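Local coordinates for protein pyridoxamine 5-phosphate-dependent dehydrase (Escherichia coli, PDB 3B8X) that catalyses the pyridoxal phosphate-dependent removal of the C3'-hydroxyl from GDP-4-keto-6-deoxy-D-mannose on the way to L-colitose, a sugar of the bacterial O-antigen, at residues 80-85 against 126-131. The protein carries 1 engineered substitution. Numbering follows the deposited sequence.
Sequences GDEIIV and TDSTKA
Backbone hydrogen bonds join E82 and I84 to K130 and A131. E82 O accepts two, from K130 N at 2.8 Å and, in its carbonyl plane, from A131 N at 3.1 Å; K130's psi of -28° departs from extended geometry and goes with both N-H groups pointing to this one oxygen. I84 N bonds A131 O, so that this bond and A131 N to E82 O bracket I83 and A131 as a parallel bridge pair. A water spans E82 N and S128 O.

The carboxylate of E82 carries the polar side-chain contact. With CG anti to the backbone N (chi1 -178°) and the chain extended to CD, it reaches the turn 126-129, where OE2 takes a very short bond, 2.5 Å, from T129 OG1. That hydroxyl also accepts a hydrogen bond from T126 N, using both roles of a threonine. OE1 lies 3.1 Å from S128 OG, a weak bond at most. K105, salt-bridged to OE2, should offset the charge.

Apolar contacts flank these bonds. I83 CD1 and A131 CB, 3.3 Å apart, are closer than usual contact; alanine's single methyl keeps the side chain small where the strands are close. I84 CD1 meets T129 CG2.

Here the N-terminal parts of adjacent parallel strands 82-86 and 129-135 meet in the mostly parallel central sheet of fold type I, the aspartate aminotransferase fold.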
ATOM      1  N   GLY B  80     -10.506  20.360  -2.559  1.00 22.54           N
ATOM      2  CA  GLY B  80     -10.727  21.614  -1.839  1.00 14.42           C
ATOM      3  C   GLY B  80     -11.772  21.507  -0.736  1.00 16.05           C
ATOM      4  O   GLY B  80     -11.982  22.462   0.011  1.00 17.01           O
ATOM      5  N   ASP B  81     -12.445  20.366  -0.615  1.00 16.44           N
ATOM      6  CA  ASP B  81     -13.462  20.236   0.431  1.00  6.18           C
ATOM      7  C   ASP B  81     -12.833  20.322   1.824  1.00 25.07           C
ATOM      8  O   ASP B  81     -11.711  19.852   2.055  1.00 14.22           O
ATOM      9  CB  ASP B  81     -14.226  18.929   0.298  1.00 17.10           C
ATOM     10  CG  ASP B  81     -15.491  19.046  -0.558  1.00 14.42           C
ATOM     11  OD1 ASP B  81     -15.789  20.156  -1.060  1.00 18.81           O
ATOM     12  OD2 ASP B  81     -16.199  18.010  -0.676  1.00 14.57           O
ATOM     13  N   GLU B  82     -13.555  20.907   2.766  1.00 26.43           N
ATOM     14  CA  GLU B  82     -13.014  21.037   4.118  1.00 22.76           C
ATOM     15  C   GLU B  82     -13.214  19.842   5.057  1.00 19.08           C
ATOM     16  O   GLU B  82     -14.342  19.369   5.264  1.00 17.95           O
ATOM     17  CB  GLU B  82     -13.496  22.316   4.810  1.00 16.73           C
ATOM     18  CG  GLU B  82     -12.892  22.489   6.233  1.00 22.51           C
ATOM     19  CD  GLU B  82     -13.462  23.683   6.992  1.00 39.32           C
ATOM     20  OE1 GLU B  82     -13.130  24.827   6.590  1.00 41.67           O
ATOM     21  OE2 GLU B  82     -14.256  23.471   7.949  1.00 33.62           O
ATOM     22  N   ILE B  83     -12.095  19.398   5.638  1.00 21.90           N
ATOM     23  CA  ILE B  83     -12.067  18.316   6.626  1.00 16.33           C
ATOM     24  C   ILE B  83     -11.237  18.802   7.842  1.00 16.61           C
ATOM     25  O   ILE B  83     -10.122  19.359   7.696  1.00 17.70           O
ATOM     26  CB  ILE B  83     -11.562  16.944   6.048  1.00 21.44           C
ATOM     27  CG1 ILE B  83     -11.576  15.858   7.127  1.00 19.10           C
ATOM     28  CG2 ILE B  83     -10.147  17.034   5.513  1.00 12.63           C
ATOM     29  CD1 ILE B  83     -12.036  14.495   6.656  1.00 20.36           C
ATOM     30  N   ILE B  84     -11.815  18.627   9.035  1.00 20.86           N
ATOM     31  CA  ILE B  84     -11.190  19.035  10.301  1.00 11.28           C
ATOM     32  C   ILE B  84     -10.574  17.765  10.927  1.00 19.41           C
ATOM     33  O   ILE B  84     -11.156  16.683  10.869  1.00 10.83           O
ATOM     34  CB  ILE B  84     -12.297  19.503  11.301  1.00 28.40           C
ATOM     35  CG1 ILE B  84     -12.859  20.871  10.910  1.00 18.97           C
ATOM     36  CG2 ILE B  84     -11.808  19.488  12.749  1.00 17.19           C
ATOM     37  CD1 ILE B  84     -14.157  21.184  11.629  1.00 22.81           C
ATOM     38  N   VAL B  85      -9.382  17.894  11.493  1.00 15.52           N
ATOM     39  CA  VAL B  85      -8.707  16.779  12.153  1.00 11.84           C
ATOM     40  C   VAL B  85      -8.044  17.391  13.393  1.00 22.88           C
ATOM     41  O   VAL B  85      -7.707  18.596  13.377  1.00 12.41           O
ATOM     42  CB  VAL B  85      -7.500  16.289  11.312  1.00 26.13           C
ATOM     43  CG1 VAL B  85      -7.971  15.533  10.102  1.00 41.45           C
ATOM     44  CG2 VAL B  85      -6.629  17.461  10.909  1.00 18.68           C
ATOM     45  N   THR B 126     -17.838  25.027  10.482  1.00 55.13           N
ATOM     46  CA  THR B 126     -18.547  26.082   9.747  1.00 44.79           C
ATOM     47  C   THR B 126     -19.411  25.482   8.624  1.00 43.37           C
ATOM     48  O   THR B 126     -19.526  24.269   8.510  1.00 26.10           O
ATOM     49  CB  THR B 126     -17.559  27.154   9.202  1.00 25.90           C
ATOM     50  OG1 THR B 126     -17.269  26.887   7.828  1.00 39.64           O
ATOM     51  CG2 THR B 126     -16.247  27.124   9.990  1.00 67.25           C
ATOM     52  N   ASP B 127     -20.050  26.299   7.796  1.00 29.23           N
ATOM     53  CA  ASP B 127     -20.875  25.712   6.736  1.00 44.66           C
ATOM     54  C   ASP B 127     -20.029  25.031   5.659  1.00 32.73           C
ATOM     55  O   ASP B 127     -20.558  24.272   4.844  1.00 34.36           O
ATOM     56  CB  ASP B 127     -21.745  26.776   6.073  1.00 99.89           C
ATOM     57  CG  ASP B 127     -22.762  27.363   7.020  1.00 99.89           C
ATOM     58  OD1 ASP B 127     -23.224  26.620   7.921  1.00 56.65           O
ATOM     59  OD2 ASP B 127     -23.084  28.565   6.863  1.00 99.89           O
ATOM     60  N   SER B 128     -18.735  25.361   5.650  1.00 19.99           N
ATOM     61  CA  SER B 128     -17.789  24.864   4.671  1.00 99.89           C
ATOM     62  C   SER B 128     -17.211  23.532   5.120  1.00 19.11           C
ATOM     63  O   SER B 128     -16.615  22.815   4.321  1.00 25.69           O
ATOM     64  CB  SER B 128     -16.690  25.907   4.431  1.00 28.33           C
ATOM     65  OG  SER B 128     -15.802  26.023   5.534  1.00 57.14           O
ATOM     66  N   THR B 129     -17.479  23.177   6.375  1.00 27.65           N
ATOM     67  CA  THR B 129     -17.005  21.920   6.941  1.00 18.23           C
ATOM     68  C   THR B 129     -17.777  20.764   6.328  1.00 26.02           C
ATOM     69  O   THR B 129     -18.997  20.677   6.493  1.00 21.23           O
ATOM     70  CB  THR B 129     -17.165  21.891   8.471  1.00 23.99           C
ATOM     71  OG1 THR B 129     -16.441  22.990   9.039  1.00 18.34           O
ATOM     72  CG2 THR B 129     -16.635  20.584   9.005  1.00 17.99           C
ATOM     73  N   LYS B 130     -17.044  19.892   5.628  1.00 18.53           N
ATOM     74  CA  LYS B 130     -17.614  18.742   4.929  1.00  4.60           C
ATOM     75  C   LYS B 130     -17.437  17.421   5.707  1.00  8.21           C
ATOM     76  O   LYS B 130     -18.251  16.487   5.583  1.00 18.60           O
ATOM     77  CB  LYS B 130     -16.911  18.565   3.576  1.00  6.91           C
ATOM     78  CG  LYS B 130     -17.242  19.617   2.565  1.00 15.39           C
ATOM     79  CD  LYS B 130     -18.752  19.690   2.340  1.00 31.87           C
ATOM     80  CE  LYS B 130     -19.167  20.938   1.569  1.00 99.89           C
ATOM     81  NZ  LYS B 130     -20.334  20.675   0.667  1.00 99.89           N
ATOM     82  N   ALA B 131     -16.388  17.349   6.518  1.00 19.54           N
ATOM     83  CA  ALA B 131     -16.105  16.134   7.256  1.00 26.57           C
ATOM     84  C   ALA B 131     -15.321  16.395   8.534  1.00 15.50           C
ATOM     85  O   ALA B 131     -14.641  17.402   8.679  1.00 16.91           O
ATOM     86  CB  ALA B 131     -15.283  15.202   6.351  1.00  7.89           C
TER
HETATM   87  O   HOH W   1     -15.953  22.887   1.927  1.00 23.53           O